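Local coordinates for phosphoribosylformylglycinamidine synthase 2 (Thermus thermophilus, PDB 3VIU), which belongs to the PurM-like AIR synthase-related superfamily and holds adenosine-5'-diphosphate and a magnesium ion in this model, at residues K428-V433 against C470-V475; G442-V447 against G545-D550; H464-A469 against V541-V546; R616-V621 against S659-T664. All blocks are in the same frame, centred on the assembly; numbering follows the deposited sequence.

Contacts 1, 2 and 3 belong to one AIR synthase-related N-terminal domain. Contacts 1 and 3 both use helix 458-475, while contacts 2 and 3 share strand 538-548 and even residues Gly-545 and Val-546. Contact 4 lies in the C-terminal domain that follows, yet its centre is only about 10 Å from that of contact 1, because the two meet at the magnesium ion: Asp-430 and Asn-472 come from the N-terminal domain, Asp-620 from the C-terminal one. Arg-471 NH2 reinforces the junction with a salt bridge to Asp-620 OD2 (3.0 Å). Contact 3 lies deeper in the chain, with the side chain of Val-541 about 10 Å from the bound adenosine-5'-diphosphate.

Contact 1: residues K428-V433 against C470-V475; sequences KGDAAV and CRNVSV. With MG (magnesium ion), chain D.
Asp-430 carries this contact, and its side chain runs from the loop before strand 432-436 toward the C-terminal turns of helix 458-475. Asp-430 CB lies 3.5 Å from Asn-472 OD1. From there CG turns beside the backbone N, anti to the carbonyl carbon (chi1 -82°), and the two carboxylate oxygens find different partners. Asp-430 OD1 binds the magnesium ion at 2.6 Å. Asp-430 OD2 points instead at a methyl, Val-475 CG1, 3.1 Å away. Asn-472 supplies the helix's ligand: its OD1 also sits 2.6 Å from the ion, while ND2 is hydrogen-bonded to Asp-448, which should fix the amide's rotation. Asp-620 of the C-terminal domain and waters 2 and 3 also bind the ion, which thus sits between the two domains. The Asp-430 and Asn-472 side chains cross at about a right angle, yet their planes are only 18° apart. Water 1 lies 2.9 Å from Asp-430 O, where it can donate, with Asn-472 OD1 a weaker alternative acceptor. Away from the ion, Ala-431 CB rests against the carbonyl Asn-472 O (3.4 Å) and near Val-473 CG2. Val-473 and Ala-431 lean on strand 441-448, whereas Val-475 reaches Ala-618 and Asp-620 of strand 618-620.

Contact 2: residues G442-V447 against G545-D550; sequences GVAAKV and GVLEVD
Segments 442-447 and 545-548 pair antiparallel, their axes 4.6 Å apart at closest and their N-to-C directions at 140°, and four backbone hydrogen bonds tie Gly-442 to Leu-547 and Ala-444 to Gly-545. Between these two hydrogen-bonded pairs sits Val-443 opposite Val-546, a non-hydrogen-bonded pair whose CA atoms approach to 4.5 Å. The bond from Ala-444 N to Gly-545 O (2.8 Å) is the straightest of the four, 162° at the hydrogen, although the donor rides above the carbonyl plane; the other three lie in plane.

Gly-442 O is the most crowded atom of the pairing. It accepts the N-H of Leu-547 in plane and also takes a CA-H contact from Val-546. Val-546 CG2 comes to 3.1 Å of this Gly-442 O from one face of the sheet, and Leu-547 CD2 closes in from the other face at the same distance. Leu-547 places CG in the crowded position between N and the carbonyl carbon (chi1 68°), and Leu-547 CD2 continues along that face to Ala-444 CB, 4.3 Å away. Past the strand end, Val-549 CG2 lies 3.8 Å from Gly-442 CA; with Leu-547 CD2 it closes tightly over the side of Gly-442 where a side chain would stand. On the face shared with Val-546, Val-443 CG1 rests 3.7 Å from Gly-545 O.

In the mixed sheet of this PurM-like AIR synthase-related N-terminal domain, strand 432-436 flanks 441-448, with Val-443 touching Ile-436, while strand 479-488 flanks 538-548. Helix 458-475 covers the face bearing Ala-444, where Val-473 meets that methyl.

Contact 3: residues H464-A469 against V541-V546; sequences HALAEA and VGVVGV
In this alpha/beta domain, of the PurM N-terminal kind, helix 458-475 lies along a face of the mixed sheet, and here it rides over strand 538-548: the axes of 464-469 and 541-546 come within 7.8 Å and run in nearly the same direction, 28° apart. The side chains that meet are all apolar. Val-541 stands between two helix residues and uses a different methyl for each: CG2 meets Ala-465 CB at 3.6 Å, while CG1, anti to the backbone N, lies 3.8 Å from Leu-466 CG. Two residues along the strand, on the same face, Val-543 CG2 meets Ala-469 CB (3.5 Å). Leu-466 spans both valines, crossing Val-541 obliquely and Val-543 at about a right angle, and Leu-466 CD2 lies 4.1 Å from Val-543 CG2.

A second shell holds this row in place. Tyr-483 of strand 479-488 touches Leu-466, Val-541 and Val-543 alike, and helix 495-515 adds Ala-511 and Ser-512 beside Leu-466, and Leu-508 beside Val-541. Backbone hydrogen bonds to Asp-448 and Lys-446 fix the two valines within the sheet. Ala-469 itself, one turn along the helix from Ala-465, faces the strand, and its CB lies 3.7 Å from Val-541 O.

Contact 4: residues R616-V621 against S659-T664; sequences RTAHDV and SRVLFT. With MG (magnesium ion), chain D.
The tight part of this contact is its backbone ladder. His-619 and Leu-662 form a hydrogen-bonded pair, N to O at 2.9 Å in both directions, although Leu-662 N meets His-619 O from above the carbonyl plane. Val-621 N gives the straightest bond, 173° at the hydrogen, to Arg-660 O, and Thr-664 N reaches Thr-617 O nearly along its C=O axis. Ala-618 CB meets Phe-663 CB on one face; Val-621 CG2 rests against Leu-662 CG (3.9 Å) at the end of the other. Strand 618-620 is the outermost strand of a mixed sheet in this AIR synthase-related C-terminal domain, with 661-665 antiparallel beside it and helices 625-634 and 596-611 covering opposite faces.

At the Arg-660 end and beside the metal the contact is looser and bridged by waters, though the residues there remain buried. Waters 4 and 5 both lie within donating reach of Val-621 O, though each has other acceptors; water 4 accepts from Arg-660 N, water 5 from Arg-660 NH2 at the guanidinium edge, in plane. Val-621 CG1 lies over one face of that group, while Glu-569 O holds NH1. Asp-620 CG takes the crowded position (chi1 72°), so Asp-620 OD1 binds the magnesium ion at 2.5 Å together with Asp-430 and Asn-472. Its OD2, paired with Arg-471, also accepts from metal-bound water 2, and metal-bound water 3 donates to Asp-620 O.

Contact 1: residues K428-V433 against C470-V475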
loop_
_atom_site.group_PDB
_atom_site.type_symbol
_atom_site.label_atom_id
_atom_site.label_comp_id
_atom_site.label_asym_id
_atom_site.label_seq_id
_atom_site.Cartn_x
_atom_site.Cartn_y
_atom_site.Cartn_z
ATOM N N LYS A 428 -6.931 17.483 -8.953
ATOM C CA LYS A 428 -5.691 16.825 -8.564
ATOM C C LYS A 428 -4.989 17.368 -7.315
ATOM O O LYS A 428 -4.466 18.485 -7.308
ATOM C CB LYS A 428 -4.714 16.830 -9.749
ATOM C CG LYS A 428 -3.323 16.307 -9.413
ATOM C CD LYS A 428 -2.463 16.099 -10.656
ATOM C CE LYS A 428 -2.579 14.676 -11.188
ATOM N NZ LYS A 428 -3.979 14.310 -11.528
ATOM N N GLY A 429 -4.989 16.562 -6.259
ATOM C CA GLY A 429 -4.323 16.932 -5.022
ATOM C C GLY A 429 -3.184 15.942 -4.854
ATOM O O GLY A 429 -3.142 14.947 -5.574
ATOM N N ASP A 430 -2.262 16.194 -3.929
ATOM C CA ASP A 430 -1.131 15.280 -3.718
ATOM C C ASP A 430 -1.550 13.929 -3.136
ATOM O O ASP A 430 -0.792 12.967 -3.159
ATOM C CB ASP A 430 -0.081 15.934 -2.816
ATOM C CG ASP A 430 0.837 16.862 -3.578
ATOM O OD1 ASP A 430 1.754 16.361 -4.257
ATOM O OD2 ASP A 430 0.639 18.088 -3.514
ATOM N N ALA A 431 -2.758 13.861 -2.603
ATOM C CA ALA A 431 -3.261 12.609 -2.057
ATOM C C ALA A 431 -4.681 12.480 -2.567
ATOM O O ALA A 431 -5.327 13.484 -2.833
ATOM C CB ALA A 431 -3.247 12.639 -0.530
ATOM N N ALA A 432 -5.158 11.255 -2.730
ATOM C CA ALA A 432 -6.521 11.050 -3.190
ATOM C C ALA A 432 -7.428 11.467 -2.043
ATOM O O ALA A 432 -7.149 11.161 -0.883
ATOM C CB ALA A 432 -6.743 9.594 -3.533
ATOM N N VAL A 433 -8.502 12.173 -2.362
ATOM C CA VAL A 433 -9.443 12.638 -1.342
ATOM C C VAL A 433 -10.850 12.136 -1.634
ATOM O O VAL A 433 -11.489 12.597 -2.573
ATOM C CB VAL A 433 -9.480 14.186 -1.277
ATOM C CG1 VAL A 433 -10.567 14.652 -0.317
ATOM C CG2 VAL A 433 -8.125 14.715 -0.834
ATOM N N CYS A 470 2.909 10.824 4.559
ATOM C CA CYS A 470 2.259 11.715 5.511
ATOM C C CYS A 470 2.237 13.151 4.989
ATOM O O CYS A 470 1.268 13.877 5.207
ATOM C CB CYS A 470 2.974 11.669 6.855
ATOM S SG CYS A 470 2.745 10.127 7.727
ATOM N N ARG A 471 3.306 13.551 4.295
ATOM C CA ARG A 471 3.396 14.895 3.749
ATOM C C ARG A 471 2.323 15.093 2.684
ATOM O O ARG A 471 1.664 16.133 2.637
ATOM C CB ARG A 471 4.783 15.140 3.134
ATOM C CG ARG A 471 5.056 16.605 2.767
ATOM C CD ARG A 471 6.369 16.765 2.032
ATOM N NE ARG A 471 7.453 16.072 2.723
ATOM C CZ ARG A 471 8.207 15.124 2.173
ATOM N NH1 ARG A 471 9.163 14.555 2.888
ATOM N NH2 ARG A 471 8.010 14.745 0.911
ATOM N N ASN A 472 2.143 14.084 1.836
ATOM C CA ASN A 472 1.153 14.163 0.772
ATOM C C ASN A 472 -0.269 14.328 1.275
ATOM O O ASN A 472 -1.073 15.035 0.656
ATOM C CB ASN A 472 1.246 12.941 -0.130
ATOM C CG ASN A 472 2.426 13.015 -1.067
ATOM O OD1 ASN A 472 2.637 14.038 -1.719
ATOM N ND2 ASN A 472 3.205 11.936 -1.145
ATOM N N VAL A 473 -0.577 13.680 2.396
ATOM C CA VAL A 473 -1.902 13.778 2.990
ATOM C C VAL A 473 -2.033 15.140 3.666
ATOM O O VAL A 473 -3.066 15.792 3.568
ATOM C CB VAL A 473 -2.129 12.650 4.016
ATOM C CG1 VAL A 473 -3.295 12.987 4.931
ATOM C CG2 VAL A 473 -2.397 11.349 3.285
ATOM N N SER A 474 -0.974 15.573 4.338
ATOM C CA SER A 474 -0.973 16.865 5.015
ATOM C C SER A 474 -1.141 17.989 4.013
ATOM O O SER A 474 -1.776 18.999 4.296
ATOM C CB SER A 474 0.348 17.077 5.762
ATOM O OG SER A 474 0.509 16.100 6.764
ATOM N N VAL A 475 -0.547 17.797 2.842
ATOM C CA VAL A 475 -0.582 18.775 1.766
ATOM C C VAL A 475 -1.980 19.043 1.200
ATOM O O VAL A 475 -2.225 20.125 0.659
ATOM C CB VAL A 475 0.390 18.346 0.646
ATOM C CG1 VAL A 475 0.060 19.044 -0.652
ATOM C CG2 VAL A 475 1.808 18.677 1.069
HETATM MG MG MG D . 3.684 14.683 -3.992
HETATM O O HOH W 1 1.699 12.962 -4.673
HETATM O O HOH W 2 5.728 13.879 -2.844
HETATM O O HOH W 3 5.248 16.208 -5.291
#

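Contact 2: residues G442-V447 against G545-D550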
loop_
_atom_site.group_PDB
_atom_site.type_symbol
_atom_site.label_atom_id
_atom_site.label_comp_id
_atom_site.label_asym_id
_atom_site.label_seq_id
_atom_site.Cartn_x
_atom_site.Cartn_y
_atom_site.Cartn_z
ATOM N N GLY A 442 -13.842 14.142 4.708
ATOM C CA GLY A 442 -13.074 13.736 3.553
ATOM C C GLY A 442 -11.947 12.845 4.036
ATOM O O GLY A 442 -11.316 13.131 5.057
ATOM N N VAL A 443 -11.708 11.752 3.317
ATOM C CA VAL A 443 -10.649 10.809 3.665
ATOM C C VAL A 443 -9.544 10.905 2.623
ATOM O O VAL A 443 -9.807 10.750 1.433
ATOM C CB VAL A 443 -11.186 9.375 3.681
ATOM C CG1 VAL A 443 -10.096 8.418 4.113
ATOM C CG2 VAL A 443 -12.399 9.290 4.599
ATOM N N ALA A 444 -8.316 11.169 3.068
ATOM C CA ALA A 444 -7.179 11.284 2.163
ATOM C C ALA A 444 -6.276 10.055 2.264
ATOM O O ALA A 444 -6.099 9.491 3.343
ATOM C CB ALA A 444 -6.387 12.543 2.474
ATOM N N ALA A 445 -5.699 9.654 1.135
ATOM C CA ALA A 445 -4.836 8.483 1.090
ATOM C C ALA A 445 -3.724 8.592 0.056
ATOM O O ALA A 445 -3.894 9.182 -1.012
ATOM C CB ALA A 445 -5.675 7.242 0.804
ATOM N N LYS A 446 -2.585 7.996 0.378
ATOM C CA LYS A 446 -1.453 8.004 -0.523
ATOM C C LYS A 446 -0.500 6.871 -0.147
ATOM O O LYS A 446 -0.439 6.457 1.009
ATOM C CB LYS A 446 -0.735 9.352 -0.433
ATOM C CG LYS A 446 -0.183 9.875 -1.760
ATOM C CD LYS A 446 1.016 9.097 -2.221
ATOM C CE LYS A 446 1.544 9.648 -3.533
ATOM N NZ LYS A 446 0.521 9.539 -4.603
ATOM N N VAL A 447 0.222 6.355 -1.132
ATOM C CA VAL A 447 1.194 5.295 -0.898
ATOM C C VAL A 447 2.494 5.752 -1.551
ATOM O O VAL A 447 2.475 6.231 -2.682
ATOM C CB VAL A 447 0.725 3.958 -1.514
ATOM C CG1 VAL A 447 0.342 4.150 -2.966
ATOM C CG2 VAL A 447 1.822 2.928 -1.406
ATOM N N GLY A 545 -5.742 9.722 6.215
ATOM C CA GLY A 545 -5.988 10.864 7.074
ATOM C C GLY A 545 -7.376 11.406 6.798
ATOM O O GLY A 545 -8.034 10.965 5.860
ATOM N N VAL A 546 -7.832 12.356 7.606
ATOM C CA VAL A 546 -9.148 12.930 7.393
ATOM C C VAL A 546 -9.083 14.444 7.388
ATOM O O VAL A 546 -8.136 15.035 7.909
ATOM C CB VAL A 546 -10.141 12.479 8.478
ATOM C CG1 VAL A 546 -9.639 12.905 9.850
ATOM C CG2 VAL A 546 -11.514 13.061 8.194
ATOM N N LEU A 547 -10.094 15.066 6.790
ATOM C CA LEU A 547 -10.161 16.516 6.714
ATOM C C LEU A 547 -11.591 16.939 6.404
ATOM O O LEU A 547 -12.459 16.102 6.183
ATOM C CB LEU A 547 -9.231 17.037 5.616
ATOM C CG LEU A 547 -9.608 16.712 4.165
ATOM C CD1 LEU A 547 -8.765 17.560 3.233
ATOM C CD2 LEU A 547 -9.399 15.239 3.868
ATOM N N GLU A 548 -11.838 18.240 6.416
ATOM C CA GLU A 548 -13.156 18.750 6.083
ATOM C C GLU A 548 -13.039 19.102 4.623
ATOM O O GLU A 548 -12.231 19.949 4.252
ATOM C CB GLU A 548 -13.500 20.005 6.891
ATOM C CG GLU A 548 -13.574 19.774 8.390
ATOM C CD GLU A 548 -14.289 20.901 9.120
ATOM O OE1 GLU A 548 -13.898 22.076 8.922
ATOM O OE2 GLU A 548 -15.240 20.603 9.889
ATOM N N VAL A 549 -13.829 18.432 3.796
ATOM C CA VAL A 549 -13.817 18.655 2.358
ATOM C C VAL A 549 -13.803 20.139 2.009
ATOM O O VAL A 549 -13.261 20.543 0.983
ATOM C CB VAL A 549 -15.042 18.006 1.712
ATOM C CG1 VAL A 549 -14.998 18.175 0.210
ATOM C CG2 VAL A 549 -15.086 16.548 2.081
ATOM N N ASP A 550 -14.394 20.955 2.872
ATOM C CA ASP A 550 -14.442 22.385 2.621
ATOM C C ASP A 550 -13.112 23.091 2.877
ATOM O O ASP A 550 -12.926 24.227 2.463
ATOM C CB ASP A 550 -15.529 23.030 3.471
ATOM C CG ASP A 550 -15.859 24.425 3.007
ATOM O OD1 ASP A 550 -16.341 24.568 1.860
ATOM O OD2 ASP A 550 -15.625 25.378 3.781
#

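Contact 3: residues H464-A469 against V541-V546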
loop_
_atom_site.group_PDB
_atom_site.type_symbol
_atom_site.label_atom_id
_atom_site.label_comp_id
_atom_site.label_asym_id
_atom_site.label_seq_id
_atom_site.Cartn_x
_atom_site.Cartn_y
_atom_site.Cartn_z
ATOM N N HIS A 464 11.905 8.033 4.551
ATOM C CA HIS A 464 11.435 8.932 3.509
ATOM C C HIS A 464 10.047 8.549 3.035
ATOM O O HIS A 464 9.215 9.418 2.784
ATOM C CB HIS A 464 12.401 8.929 2.324
ATOM C CG HIS A 464 13.394 10.048 2.353
ATOM N ND1 HIS A 464 13.032 11.367 2.165
ATOM C CD2 HIS A 464 14.732 10.050 2.566
ATOM C CE1 HIS A 464 14.106 12.132 2.260
ATOM N NE2 HIS A 464 15.151 11.359 2.504
ATOM N N ALA A 465 9.795 7.245 2.924
ATOM C CA ALA A 465 8.496 6.739 2.475
ATOM C C ALA A 465 7.348 7.153 3.392
ATOM O O ALA A 465 6.340 7.687 2.923
ATOM C CB ALA A 465 8.540 5.214 2.340
ATOM N N LEU A 466 7.493 6.909 4.693
ATOM C CA LEU A 466 6.447 7.279 5.638
ATOM C C LEU A 466 6.303 8.805 5.669
ATOM O O LEU A 466 5.192 9.347 5.657
ATOM C CB LEU A 466 6.775 6.771 7.045
ATOM C CG LEU A 466 5.566 6.303 7.865
ATOM C CD1 LEU A 466 5.992 6.025 9.299
ATOM C CD2 LEU A 466 4.468 7.346 7.827
ATOM N N ALA A 467 7.435 9.496 5.711
ATOM C CA ALA A 467 7.431 10.951 5.725
ATOM C C ALA A 467 6.663 11.485 4.510
ATOM O O ALA A 467 5.703 12.243 4.663
ATOM C CB ALA A 467 8.869 11.478 5.721
ATOM N N GLU A 468 7.069 11.064 3.313
ATOM C CA GLU A 468 6.427 11.508 2.081
ATOM C C GLU A 468 4.924 11.232 2.082
ATOM O O GLU A 468 4.126 12.123 1.796
ATOM C CB GLU A 468 7.067 10.837 0.861
ATOM C CG GLU A 468 6.579 11.426 -0.467
ATOM C CD GLU A 468 7.300 10.862 -1.689
ATOM O OE1 GLU A 468 7.170 11.452 -2.787
ATOM O OE2 GLU A 468 7.991 9.827 -1.561
ATOM N N ALA A 469 4.536 10.002 2.400
ATOM C CA ALA A 469 3.122 9.655 2.426
ATOM C C ALA A 469 2.359 10.590 3.374
ATOM O O ALA A 469 1.290 11.099 3.032
ATOM C CB ALA A 469 2.946 8.203 2.853
ATOM N N VAL A 541 4.565 2.517 1.810
ATOM C CA VAL A 541 3.806 3.092 2.904
ATOM C C VAL A 541 2.515 3.761 2.472
ATOM O O VAL A 541 2.522 4.684 1.663
ATOM C CB VAL A 541 4.663 4.129 3.654
ATOM C CG1 VAL A 541 3.872 4.740 4.809
ATOM C CG2 VAL A 541 5.942 3.464 4.159
ATOM N N GLY A 542 1.409 3.279 3.031
ATOM C CA GLY A 542 0.109 3.838 2.733
ATOM C C GLY A 542 -0.354 4.586 3.967
ATOM O O GLY A 542 -0.306 4.051 5.078
ATOM N N VAL A 543 -0.784 5.827 3.777
ATOM C CA VAL A 543 -1.246 6.644 4.883
ATOM C C VAL A 543 -2.659 7.150 4.660
ATOM O O VAL A 543 -3.009 7.595 3.569
ATOM C CB VAL A 543 -0.330 7.876 5.101
ATOM C CG1 VAL A 543 -0.987 8.844 6.091
ATOM C CG2 VAL A 543 1.029 7.431 5.619
ATOM N N VAL A 544 -3.468 7.083 5.709
ATOM C CA VAL A 544 -4.834 7.559 5.639
ATOM C C VAL A 544 -4.986 8.710 6.620
ATOM O O VAL A 544 -4.422 8.687 7.711
ATOM C CB VAL A 544 -5.855 6.447 6.001
ATOM C CG1 VAL A 544 -7.253 7.043 6.119
ATOM C CG2 VAL A 544 -5.851 5.367 4.932
ATOM N N GLY A 545 -5.742 9.722 6.215
ATOM C CA GLY A 545 -5.988 10.864 7.074
ATOM C C GLY A 545 -7.376 11.406 6.798
ATOM O O GLY A 545 -8.034 10.965 5.860
ATOM N N VAL A 546 -7.832 12.356 7.606
ATOM C CA VAL A 546 -9.148 12.930 7.393
ATOM C C VAL A 546 -9.083 14.444 7.388
ATOM O O VAL A 546 -8.136 15.035 7.909
ATOM C CB VAL A 546 -10.141 12.479 8.478
ATOM C CG1 VAL A 546 -9.639 12.905 9.850
ATOM C CG2 VAL A 546 -11.514 13.061 8.194
#

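Contact 4: residues R616-V621 against S659-T664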
loop_
_atom_site.group_PDB
_atom_site.type_symbol
_atom_site.label_atom_id
_atom_site.label_comp_id
_atom_site.label_asym_id
_atom_site.label_seq_id
_atom_site.Cartn_x
_atom_site.Cartn_y
_atom_site.Cartn_z
ATOM N N ARG A 616 -5.371 27.196 -0.455
ATOM C CA ARG A 616 -6.133 26.046 -0.923
ATOM C C ARG A 616 -5.387 25.388 -2.077
ATOM O O ARG A 616 -5.937 24.575 -2.815
ATOM C CB ARG A 616 -7.542 26.455 -1.361
ATOM C CG ARG A 616 -7.557 27.429 -2.501
ATOM C CD ARG A 616 -8.945 27.599 -3.069
ATOM N NE ARG A 616 -8.939 28.594 -4.136
ATOM C CZ ARG A 616 -10.005 28.934 -4.850
ATOM N NH1 ARG A 616 -11.175 28.353 -4.616
ATOM N NH2 ARG A 616 -9.898 29.859 -5.795
ATOM N N THR A 617 -4.123 25.752 -2.235
ATOM C CA THR A 617 -3.307 25.157 -3.284
ATOM C C THR A 617 -1.888 24.947 -2.755
ATOM O O THR A 617 -1.173 25.892 -2.408
ATOM C CB THR A 617 -3.355 26.012 -4.585
ATOM O OG1 THR A 617 -2.199 25.759 -5.389
ATOM C CG2 THR A 617 -3.462 27.452 -4.262
ATOM N N ALA A 618 -1.515 23.673 -2.658
ATOM C CA ALA A 618 -0.216 23.269 -2.140
ATOM C C ALA A 618 0.308 22.047 -2.888
ATOM O O ALA A 618 -0.453 21.279 -3.470
ATOM C CB ALA A 618 -0.326 22.960 -0.643
ATOM N N HIS A 619 1.619 21.862 -2.853
ATOM C CA HIS A 619 2.235 20.745 -3.550
ATOM C C HIS A 619 3.610 20.578 -2.934
ATOM O O HIS A 619 4.339 21.558 -2.807
ATOM C CB HIS A 619 2.361 21.097 -5.035
ATOM C CG HIS A 619 2.835 19.968 -5.889
ATOM N ND1 HIS A 619 3.764 20.138 -6.895
ATOM C CD2 HIS A 619 2.515 18.654 -5.886
ATOM C CE1 HIS A 619 3.999 18.972 -7.472
ATOM N NE2 HIS A 619 3.253 18.055 -6.879
ATOM N N ASP A 620 3.979 19.366 -2.531
ATOM C CA ASP A 620 5.302 19.211 -1.944
ATOM C C ASP A 620 6.346 19.020 -3.032
ATOM O O ASP A 620 6.020 18.626 -4.154
ATOM C CB ASP A 620 5.337 18.063 -0.926
ATOM C CG ASP A 620 5.265 16.697 -1.564
ATOM O OD1 ASP A 620 4.401 16.490 -2.443
ATOM O OD2 ASP A 620 6.066 15.825 -1.162
ATOM N N VAL A 621 7.592 19.348 -2.704
ATOM C CA VAL A 621 8.698 19.233 -3.639
ATOM C C VAL A 621 9.415 17.904 -3.415
ATOM O O VAL A 621 10.121 17.729 -2.423
ATOM C CB VAL A 621 9.697 20.393 -3.445
ATOM C CG1 VAL A 621 10.792 20.316 -4.504
ATOM C CG2 VAL A 621 8.969 21.732 -3.521
ATOM N N SER A 659 10.678 17.590 3.311
ATOM C CA SER A 659 10.155 18.670 4.128
ATOM C C SER A 659 10.009 20.016 3.420
ATOM O O SER A 659 10.027 21.060 4.071
ATOM C CB SER A 659 11.041 18.827 5.372
ATOM O OG SER A 659 11.265 17.573 6.010
ATOM N N ARG A 660 9.858 19.996 2.100
ATOM C CA ARG A 660 9.691 21.230 1.332
ATOM C C ARG A 660 8.306 21.285 0.676
ATOM O O ARG A 660 7.897 20.350 -0.015
ATOM C CB ARG A 660 10.788 21.340 0.273
ATOM C CG ARG A 660 12.197 21.275 0.862
ATOM C CD ARG A 660 13.252 21.717 -0.142
ATOM N NE ARG A 660 13.359 20.800 -1.273
ATOM C CZ ARG A 660 14.014 21.074 -2.395
ATOM N NH1 ARG A 660 14.621 22.242 -2.540
ATOM N NH2 ARG A 660 14.070 20.176 -3.366
ATOM N N VAL A 661 7.590 22.388 0.900
ATOM C CA VAL A 661 6.239 22.566 0.364
ATOM C C VAL A 661 5.970 23.927 -0.282
ATOM O O VAL A 661 6.325 24.977 0.259
ATOM C CB VAL A 661 5.170 22.373 1.478
ATOM C CG1 VAL A 661 3.774 22.624 0.921
ATOM C CG2 VAL A 661 5.261 20.971 2.053
ATOM N N LEU A 662 5.314 23.886 -1.437
ATOM C CA LEU A 662 4.940 25.086 -2.176
ATOM C C LEU A 662 3.451 25.347 -1.963
ATOM O O LEU A 662 2.661 24.411 -1.899
ATOM C CB LEU A 662 5.185 24.888 -3.671
ATOM C CG LEU A 662 6.621 24.743 -4.175
ATOM C CD1 LEU A 662 6.628 24.309 -5.648
ATOM C CD2 LEU A 662 7.328 26.070 -4.001
ATOM N N PHE A 663 3.065 26.612 -1.852
ATOM C CA PHE A 663 1.654 26.957 -1.695
ATOM C C PHE A 663 1.407 28.409 -2.071
ATOM O O PHE A 663 2.335 29.217 -2.111
ATOM C CB PHE A 663 1.169 26.679 -0.269
ATOM C CG PHE A 663 1.631 27.679 0.746
ATOM C CD1 PHE A 663 0.759 28.647 1.229
ATOM C CD2 PHE A 663 2.930 27.653 1.225
ATOM C CE1 PHE A 663 1.175 29.572 2.176
ATOM C CE2 PHE A 663 3.353 28.570 2.167
ATOM C CZ PHE A 663 2.473 29.533 2.644
ATOM N N THR A 664 0.155 28.735 -2.374
ATOM C CA THR A 664 -0.182 30.093 -2.761
ATOM C C THR A 664 -1.211 30.706 -1.820
ATOM O O THR A 664 -2.046 30.004 -1.242
ATOM C CB THR A 664 -0.737 30.132 -4.185
ATOM O OG1 THR A 664 -2.081 29.651 -4.182
ATOM C CG2 THR A 664 0.095 29.255 -5.105
HETATM MG MG MG D . 3.684 14.683 -3.992
HETATM O O HOH W 2 5.728 13.879 -2.844
HETATM O O HOH W 3 5.248 16.208 -5.291
HETATM O O HOH W 4 9.724 17.741 0.232
HETATM O O HOH W 5 12.808 17.433 -3.194
#